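Local coordinates for protein 2-dehydro-3-deoxyphosphogluconate aldolase (PDB 3NZR) that is a member of the KDGP aldolase family, which belongs to the TIM-barrel clan of parallel beta/alpha proteins, at residues N25-Y30 against S60-N65; I119-T124 against L169-E174; F164-L169 against E201-I206. All coordinates share one frame; numbering follows the deposited sequence.

Contact 1 stands apart from the other two: its centre is 33 Å from that of contact 2, across the middle of the chain, and 26 Å from that of contact 3. Contacts 2 and 3 are neighbours, with centres 10 Å apart, and share L169. Two polar bonds join them: S120 OG lies 2.6 Å from F164 O in a probable hydrogen bond, and R172 NH1 forms a 2.8 Å salt bridge with E202 OE2. Helix 172-184 meets the 119-124 loop through E174, which accepts from T122 N and G123 N. Magnesium ions lie about 8 Å from G168 and about 9 Å from the side chain of Y30, too far for direct coordination.

Contact 1: N25-Y30 against S60-N65; sequences NAADIY and SEVTNN
Two successive beta/alpha units of the parallel fold meet here: helix 23-32, which follows strand 16-19, packs against the end of helix 49-61 and the turn after it. Y30 gives the largest share. Its CG is anti to the backbone N (chi1 -171°), which swings the ring out across the chain at T63. T63 CA sits over one ring face, 4.0 Å from the ring centroid and displaced toward the rim, a CH-pi contact. T63 C also lies over that face, and T63 O comes within 3.2 Å of Y30 CE1. Near the helix start the packing is apolar. V62 CG2, in the crowded position between its backbone N and carbonyl carbon, lies 4.1 Å from A26 CB, while V62 CB faces A27 CB at 4.2 Å. T63 CG2 reaches A26 CB at 4.0 Å, and its OG1 turns back to bond Y59 O. The backbone that brings these groups together is held by S60 O, which accepts from both T63 N and N65 N; N64 and N65 take positive phi. On the inner side, A26 packs on V39 and Y30 on V37 of strand 37-42. At the outer end N64, its CG anti to the carbonyl carbon (chi1 -65°), has its amide plane turned 88° from the ring plane, and N64 ND2 donates to Y30 OH at 2.9 Å, the oxygen close to the amide plane.

Contact 2: I119-T124 against L169-E174; sequences ISPTGT and LETREE
Hydrogen bonding dominates this surface contact, and one carboxylate does the work. E174, in the first turn of helix 172-184, has CG anti to its carbonyl carbon and an extended chain beyond, so that its end reaches the backbone of the loop between strands 114-119 and 127-129. T122 N donates to the syn lone pair of E174 OE1 at 3.0 Å and nearly straight (162°). G123 N approaches E174 OE2 from above the carboxylate plane, also at 3.0 Å but more bent (133°), and has a weak second bond to E174 OE1 at 3.3 Å. Two consecutive peptide N-H groups therefore grip both oxygens.

An ST turn shapes the loop in which these donors lie: T124 N bonds T122 OG1 at 3.1 Å, and the same hydroxyl is also bonded to M127 O. G123 has phi 99°, which suits glycine.

The apolar pair is P121 CG with T171 CG2, 4.2 Å apart. P121 CB packs against the carboxylate in van der Waals contact, 3.5 Å from E174 OE1. T171, the third residue of the type I turn L169-R172, holds the N-cap position, yet its hydroxyl bonds M166 O instead of capping the helix.

The chemistry is consistent with an ionised carboxylate: the two backbone donors would favour negative charge on E174, and the helix start may add a little.

Contact 3: F164-L169 against E201-I206; sequences FPMGGL and EEIMQI
The F164 ring has P165 CB on one face, 3.9 Å above the plane and over its centre, next to the cis peptide between the two residues. These residues open the loop after strand 160-163 in the parallel beta/alpha fold; further along, the loop rests on helix 200-209, which follows the next strand of the sheet, 188-191. The side chains of E202 and L169 cross at about a right angle, L169 CD1 against the carboxylate, 3.6 Å from E202 OE1 and 3.7 Å from E202 CD. The other oxygen, E202 OE2, is salt-bridged to R172, which probably fixes the carboxylate's orientation.

The buried half is apolar. M166, present as selenomethionine, has CG anti to the backbone N and bends at chi3 (76°), so its methyl meets I203 tip to tip: M166 CE is 3.6 Å from I203 CG2. G168 O packs 3.8 Å from I203 CD1. F175 of helix 172-184 touches M166, I203 and I206, completing the apolar cluster between the two helices. L169 crosses I203 obliquely, with L169 CD2 3.6 Å from I203 CG1, and one turn along the helix the same methyl, L169 CD2, reaches I206 CD1 at 4.3 Å.

Contact 1: N25-Y30 against S60-N65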
loop_
_atom_site.group_PDB
_atom_site.type_symbol
_atom_site.label_atom_id
_atom_site.label_comp_id
_atom_site.label_asym_id
_atom_site.label_seq_id
_atom_site.Cartn_x
_atom_site.Cartn_y
_atom_site.Cartn_z
ATOM N N ASN A 25 3.329 -31.524 14.521
ATOM C CA ASN A 25 1.986 -31.402 13.996
ATOM C C ASN A 25 2.071 -31.004 12.525
ATOM O O ASN A 25 1.325 -31.533 11.697
ATOM C CB ASN A 25 1.206 -30.407 14.845
ATOM C CG ASN A 25 -0.277 -30.338 14.511
ATOM O OD1 ASN A 25 -0.866 -29.247 14.560
ATOM N ND2 ASN A 25 -0.899 -31.476 14.273
ATOM N N ALA A 26 2.937 -30.031 12.229
ATOM C CA ALA A 26 3.145 -29.587 10.851
ATOM C C ALA A 26 3.530 -30.719 9.874
ATOM O O ALA A 26 2.954 -30.819 8.794
ATOM C CB ALA A 26 4.172 -28.495 10.772
ATOM N N ALA A 27 4.488 -31.549 10.266
ATOM C CA ALA A 27 4.835 -32.784 9.517
ATOM C C ALA A 27 3.618 -33.646 9.238
ATOM O O ALA A 27 3.410 -34.093 8.087
ATOM C CB ALA A 27 5.896 -33.595 10.275
ATOM N N ASP A 28 2.811 -33.896 10.293
ATOM C CA ASP A 28 1.614 -34.743 10.144
ATOM C C ASP A 28 0.599 -34.095 9.219
ATOM O O ASP A 28 -0.026 -34.754 8.427
ATOM C CB ASP A 28 0.935 -35.066 11.508
ATOM C CG ASP A 28 1.821 -35.937 12.453
ATOM O OD1 ASP A 28 2.950 -36.343 12.064
ATOM O OD2 ASP A 28 1.370 -36.181 13.611
ATOM N N ILE A 29 0.464 -32.767 9.323
ATOM C CA ILE A 29 -0.502 -32.052 8.504
ATOM C C ILE A 29 -0.090 -32.136 7.053
ATOM O O ILE A 29 -0.921 -32.421 6.194
ATOM C CB ILE A 29 -0.599 -30.564 8.933
ATOM C CG1 ILE A 29 -1.360 -30.429 10.257
ATOM C CG2 ILE A 29 -1.198 -29.696 7.787
ATOM C CD1 ILE A 29 -1.030 -29.039 10.956
ATOM N N TYR A 30 1.189 -31.949 6.803
ATOM C CA TYR A 30 1.741 -31.977 5.420
ATOM C C TYR A 30 1.516 -33.360 4.750
ATOM O O TYR A 30 0.975 -33.441 3.637
ATOM C CB TYR A 30 3.222 -31.613 5.437
ATOM C CG TYR A 30 3.821 -31.413 4.074
ATOM C CD1 TYR A 30 3.659 -30.212 3.381
ATOM C CD2 TYR A 30 4.537 -32.423 3.467
ATOM C CE1 TYR A 30 4.213 -30.046 2.105
ATOM C CE2 TYR A 30 5.097 -32.260 2.227
ATOM C CZ TYR A 30 4.950 -31.078 1.547
ATOM O OH TYR A 30 5.513 -30.969 0.281
ATOM N N SER A 60 9.462 -24.819 8.081
ATOM C CA SER A 60 9.768 -24.895 6.658
ATOM C C SER A 60 10.478 -26.264 6.296
ATOM O O SER A 60 10.193 -26.878 5.281
ATOM C CB SER A 60 10.608 -23.695 6.239
ATOM O OG SER A 60 11.011 -23.889 4.915
ATOM N N GLU A 61 11.347 -26.741 7.172
ATOM C CA GLU A 61 12.061 -28.005 6.927
ATOM C C GLU A 61 11.170 -29.221 6.767
ATOM O O GLU A 61 11.451 -30.097 5.953
ATOM C CB GLU A 61 13.030 -28.301 8.057
ATOM C CG GLU A 61 14.075 -27.247 8.210
ATOM C CD GLU A 61 15.235 -27.720 9.062
ATOM O OE1 GLU A 61 15.046 -27.896 10.298
ATOM O OE2 GLU A 61 16.334 -27.911 8.477
ATOM N N VAL A 62 10.115 -29.298 7.552
ATOM C CA VAL A 62 9.263 -30.470 7.541
ATOM C C VAL A 62 8.098 -30.340 6.588
ATOM O O VAL A 62 7.256 -31.219 6.524
ATOM C CB VAL A 62 8.777 -30.796 8.962
ATOM C CG1 VAL A 62 10.021 -31.079 9.881
ATOM C CG2 VAL A 62 7.887 -29.673 9.521
ATOM N N THR A 63 8.027 -29.233 5.861
ATOM C CA THR A 63 6.903 -28.977 4.994
ATOM C C THR A 63 7.308 -28.503 3.606
ATOM O O THR A 63 6.471 -27.979 2.898
ATOM C CB THR A 63 6.006 -27.817 5.556
ATOM O OG1 THR A 63 6.752 -26.605 5.514
ATOM C CG2 THR A 63 5.510 -28.091 6.983
ATOM N N ASN A 64 8.579 -28.657 3.246
ATOM C CA ASN A 64 9.118 -28.152 1.962
ATOM C C ASN A 64 8.771 -26.725 1.738
ATOM O O ASN A 64 8.431 -26.337 0.646
ATOM C CB ASN A 64 8.660 -29.002 0.788
ATOM C CG ASN A 64 9.220 -30.421 0.881
ATOM O OD1 ASN A 64 10.345 -30.614 1.379
ATOM N ND2 ASN A 64 8.408 -31.417 0.499
ATOM N N ASN A 65 8.913 -25.959 2.806
ATOM C CA ASN A 65 8.626 -24.503 2.850
ATOM C C ASN A 65 7.157 -24.081 2.667
ATOM O O ASN A 65 6.883 -22.904 2.417
ATOM C CB ASN A 65 9.532 -23.727 1.909
ATOM C CG ASN A 65 9.636 -22.280 2.283
ATOM O OD1 ASN A 65 9.746 -21.943 3.451
ATOM N ND2 ASN A 65 9.621 -21.393 1.278
#

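Contact 2: I119-T124 against L169-E174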
loop_
_atom_site.group_PDB
_atom_site.type_symbol
_atom_site.label_atom_id
_atom_site.label_comp_id
_atom_site.label_asym_id
_atom_site.label_seq_id
_atom_site.Cartn_x
_atom_site.Cartn_y
_atom_site.Cartn_z
ATOM N N ILE A 119 -9.621 -7.909 3.504
ATOM C CA ILE A 119 -10.720 -6.981 3.323
ATOM C C ILE A 119 -11.959 -7.686 3.896
ATOM O O ILE A 119 -11.998 -8.908 4.065
ATOM C CB ILE A 119 -10.883 -6.598 1.880
ATOM C CG1 ILE A 119 -11.380 -7.784 1.063
ATOM C CG2 ILE A 119 -9.587 -5.968 1.276
ATOM C CD1 ILE A 119 -11.452 -7.342 -0.383
ATOM N N SER A 120 -12.950 -6.913 4.312
ATOM C CA SER A 120 -14.012 -7.437 5.099
ATOM C C SER A 120 -15.404 -7.135 4.616
ATOM O O SER A 120 -15.630 -6.098 3.964
ATOM C CB SER A 120 -13.866 -6.882 6.481
ATOM O OG SER A 120 -12.518 -7.189 7.037
ATOM N N PRO A 121 -16.374 -7.922 5.073
ATOM C CA PRO A 121 -17.752 -7.722 4.631
ATOM C C PRO A 121 -18.262 -6.465 5.265
ATOM O O PRO A 121 -17.664 -5.975 6.253
ATOM C CB PRO A 121 -18.506 -8.922 5.213
ATOM C CG PRO A 121 -17.535 -9.938 5.468
ATOM C CD PRO A 121 -16.209 -9.206 5.778
ATOM N N THR A 122 -19.295 -5.897 4.669
ATOM C CA THR A 122 -19.874 -4.663 5.157
ATOM C C THR A 122 -21.391 -4.712 5.373
ATOM O O THR A 122 -21.955 -3.761 5.872
ATOM C CB THR A 122 -19.645 -3.540 4.145
ATOM O OG1 THR A 122 -20.325 -3.882 2.924
ATOM C CG2 THR A 122 -18.138 -3.274 3.948
ATOM N N GLY A 123 -22.036 -5.767 4.926
ATOM C CA GLY A 123 -23.480 -5.823 4.942
ATOM C C GLY A 123 -24.060 -5.480 3.605
ATOM O O GLY A 123 -25.249 -5.650 3.381
ATOM N N THR A 124 -23.232 -4.979 2.703
ATOM C CA THR A 124 -23.714 -4.492 1.422
ATOM C C THR A 124 -22.956 -5.303 0.390
ATOM O O THR A 124 -21.729 -5.223 0.342
ATOM C CB THR A 124 -23.415 -2.973 1.244
ATOM O OG1 THR A 124 -24.079 -2.246 2.280
ATOM C CG2 THR A 124 -23.860 -2.469 -0.073
ATOM N N LEU A 169 -21.352 -19.407 6.471
ATOM C CA LEU A 169 -22.310 -19.103 5.405
ATOM C C LEU A 169 -23.172 -17.845 5.690
ATOM O O LEU A 169 -24.036 -17.487 4.895
ATOM C CB LEU A 169 -23.159 -20.303 5.079
ATOM C CG LEU A 169 -22.534 -21.429 4.252
ATOM C CD1 LEU A 169 -23.430 -22.656 4.205
ATOM C CD2 LEU A 169 -22.212 -20.932 2.835
ATOM N N GLU A 170 -22.918 -17.160 6.790
ATOM C CA GLU A 170 -23.674 -15.923 7.145
ATOM C C GLU A 170 -23.500 -14.764 6.157
ATOM O O GLU A 170 -24.345 -13.866 6.109
ATOM C CB GLU A 170 -23.325 -15.412 8.563
ATOM C CG GLU A 170 -23.900 -16.304 9.698
ATOM C CD GLU A 170 -23.093 -16.278 10.996
ATOM O OE1 GLU A 170 -23.184 -17.276 11.773
ATOM O OE2 GLU A 170 -22.374 -15.280 11.240
ATOM N N THR A 171 -22.406 -14.754 5.398
ATOM C CA THR A 171 -22.183 -13.679 4.431
ATOM C C THR A 171 -22.170 -14.254 2.996
ATOM O O THR A 171 -21.558 -13.704 2.109
ATOM C CB THR A 171 -20.900 -12.876 4.763
ATOM O OG1 THR A 171 -19.771 -13.726 4.640
ATOM C CG2 THR A 171 -20.938 -12.379 6.166
ATOM N N ARG A 172 -22.915 -15.337 2.800
ATOM C CA ARG A 172 -23.038 -16.031 1.519
ATOM C C ARG A 172 -23.123 -15.129 0.260
ATOM O O ARG A 172 -22.391 -15.325 -0.716
ATOM C CB ARG A 172 -24.283 -16.906 1.594
ATOM C CG ARG A 172 -24.551 -17.675 0.362
ATOM C CD ARG A 172 -25.968 -18.127 0.363
ATOM N NE ARG A 172 -26.321 -18.894 1.562
ATOM C CZ ARG A 172 -26.116 -20.199 1.715
ATOM N NH1 ARG A 172 -25.508 -20.897 0.757
ATOM N NH2 ARG A 172 -26.517 -20.803 2.829
ATOM N N GLU A 173 -24.041 -14.167 0.291
ATOM C CA GLU A 173 -24.326 -13.300 -0.854
ATOM C C GLU A 173 -23.220 -12.281 -1.069
ATOM O O GLU A 173 -22.868 -12.022 -2.212
ATOM C CB GLU A 173 -25.681 -12.593 -0.725
ATOM C CG GLU A 173 -26.906 -13.571 -0.558
ATOM C CD GLU A 173 -27.218 -13.999 0.922
ATOM O OE1 GLU A 173 -26.437 -13.673 1.884
ATOM O OE2 GLU A 173 -28.272 -14.693 1.110
ATOM N N GLU A 174 -22.675 -11.695 0.004
ATOM C CA GLU A 174 -21.516 -10.822 -0.155
ATOM C C GLU A 174 -20.324 -11.622 -0.714
ATOM O O GLU A 174 -19.613 -11.140 -1.573
ATOM C CB GLU A 174 -21.134 -10.195 1.149
ATOM C CG GLU A 174 -22.125 -9.160 1.637
ATOM C CD GLU A 174 -21.568 -8.398 2.826
ATOM O OE1 GLU A 174 -20.556 -7.676 2.617
ATOM O OE2 GLU A 174 -22.099 -8.575 3.945
#

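Contact 3: F164-L169 against E201-I206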
loop_
_atom_site.group_PDB
_atom_site.type_symbol
_atom_site.label_atom_id
_atom_site.label_comp_id
_atom_site.label_asym_id
_atom_site.label_seq_id
_atom_site.Cartn_x
_atom_site.Cartn_y
_atom_site.Cartn_z
ATOM N N PHE A 164 -12.416 -11.758 5.280
ATOM C CA PHE A 164 -12.569 -12.100 6.698
ATOM C C PHE A 164 -13.171 -10.915 7.416
ATOM O O PHE A 164 -12.793 -9.749 7.093
ATOM C CB PHE A 164 -11.197 -12.389 7.276
ATOM C CG PHE A 164 -11.163 -12.605 8.743
ATOM C CD1 PHE A 164 -11.282 -13.895 9.286
ATOM C CD2 PHE A 164 -10.929 -11.536 9.595
ATOM C CE1 PHE A 164 -11.239 -14.077 10.663
ATOM C CE2 PHE A 164 -10.867 -11.718 10.975
ATOM C CZ PHE A 164 -11.019 -12.962 11.513
ATOM N N PRO A 165 -14.016 -11.184 8.427
ATOM C CA PRO A 165 -14.553 -12.480 8.851
ATOM C C PRO A 165 -15.806 -12.912 8.090
ATOM O O PRO A 165 -16.759 -12.162 7.995
ATOM C CB PRO A 165 -14.905 -12.265 10.320
ATOM C CG PRO A 165 -15.270 -10.847 10.422
ATOM C CD PRO A 165 -14.358 -10.114 9.392
HETATM N N MSE A 166 -15.815 -14.155 7.610
HETATM C CA MSE A 166 -16.898 -14.579 6.758
HETATM C C MSE A 166 -18.108 -15.075 7.540
HETATM O O MSE A 166 -19.211 -15.129 7.016
HETATM C CB MSE A 166 -16.389 -15.657 5.866
HETATM C CG MSE A 166 -17.146 -15.873 4.637
HETATM SE SE MSE A 166 -15.929 -16.884 3.409
HETATM C CE MSE A 166 -16.085 -18.610 4.276
ATOM N N GLY A 167 -17.892 -15.422 8.798
ATOM C CA GLY A 167 -18.892 -16.102 9.598
ATOM C C GLY A 167 -19.505 -17.299 8.899
ATOM O O GLY A 167 -20.729 -17.475 8.984
ATOM N N GLY A 168 -18.683 -18.105 8.189
ATOM C CA GLY A 168 -19.176 -19.307 7.534
ATOM C C GLY A 168 -20.077 -19.020 6.372
ATOM O O GLY A 168 -19.624 -18.428 5.369
ATOM N N LEU A 169 -21.352 -19.407 6.471
ATOM C CA LEU A 169 -22.310 -19.103 5.405
ATOM C C LEU A 169 -23.172 -17.845 5.690
ATOM O O LEU A 169 -24.036 -17.487 4.895
ATOM C CB LEU A 169 -23.159 -20.303 5.079
ATOM C CG LEU A 169 -22.534 -21.429 4.252
ATOM C CD1 LEU A 169 -23.430 -22.656 4.205
ATOM C CD2 LEU A 169 -22.212 -20.932 2.835
ATOM N N GLU A 201 -17.788 -27.720 1.957
ATOM C CA GLU A 201 -18.196 -28.004 0.577
ATOM C C GLU A 201 -19.048 -26.889 -0.031
ATOM O O GLU A 201 -18.779 -26.457 -1.131
ATOM C CB GLU A 201 -18.858 -29.372 0.469
ATOM C CG GLU A 201 -17.832 -30.514 0.589
ATOM C CD GLU A 201 -18.425 -31.879 1.058
ATOM O OE1 GLU A 201 -18.083 -32.890 0.430
ATOM O OE2 GLU A 201 -19.181 -31.945 2.064
ATOM N N GLU A 202 -20.039 -26.409 0.695
ATOM C CA GLU A 202 -20.958 -25.416 0.140
ATOM C C GLU A 202 -20.250 -24.073 -0.089
ATOM O O GLU A 202 -20.518 -23.408 -1.052
ATOM C CB GLU A 202 -22.170 -25.215 1.054
ATOM C CG GLU A 202 -23.400 -24.697 0.337
ATOM C CD GLU A 202 -24.609 -24.564 1.263
ATOM O OE1 GLU A 202 -24.726 -25.344 2.226
ATOM O OE2 GLU A 202 -25.452 -23.667 1.024
ATOM N N ILE A 203 -19.341 -23.720 0.806
ATOM C CA ILE A 203 -18.552 -22.488 0.672
ATOM C C ILE A 203 -17.608 -22.595 -0.514
ATOM O O ILE A 203 -17.520 -21.629 -1.323
ATOM C CB ILE A 203 -17.773 -22.209 1.950
ATOM C CG1 ILE A 203 -18.729 -21.832 3.077
ATOM C CG2 ILE A 203 -16.703 -21.113 1.761
ATOM C CD1 ILE A 203 -18.049 -21.795 4.432
HETATM N N MSE A 204 -16.847 -23.706 -0.611
HETATM C CA MSE A 204 -15.935 -23.889 -1.778
HETATM C C MSE A 204 -16.760 -23.916 -3.095
HETATM O O MSE A 204 -16.383 -23.276 -4.077
HETATM C CB MSE A 204 -15.127 -25.182 -1.698
HETATM C CG MSE A 204 -14.143 -25.231 -0.566
HETATM SE SE MSE A 204 -12.885 -23.694 -0.740
HETATM C CE MSE A 204 -11.911 -24.441 -2.249
ATOM N N GLN A 205 -17.896 -24.628 -3.101
ATOM C CA GLN A 205 -18.695 -24.658 -4.341
ATOM C C GLN A 205 -19.051 -23.275 -4.826
ATOM O O GLN A 205 -19.258 -23.096 -5.982
ATOM C CB GLN A 205 -19.970 -25.487 -4.188
ATOM C CG GLN A 205 -20.608 -25.966 -5.486
ATOM C CD GLN A 205 -19.648 -26.815 -6.272
ATOM O OE1 GLN A 205 -19.201 -26.434 -7.359
ATOM N NE2 GLN A 205 -19.315 -27.978 -5.718
ATOM N N ILE A 206 -19.167 -22.291 -3.947
ATOM C CA ILE A 206 -19.542 -20.945 -4.389
ATOM C C ILE A 206 -18.412 -20.331 -5.206
ATOM O O ILE A 206 -18.628 -19.767 -6.250
ATOM C CB ILE A 206 -19.868 -20.016 -3.206
ATOM C CG1 ILE A 206 -21.138 -20.504 -2.533
ATOM C CG2 ILE A 206 -19.994 -18.560 -3.685
ATOM C CD1 ILE A 206 -21.411 -19.941 -1.230
#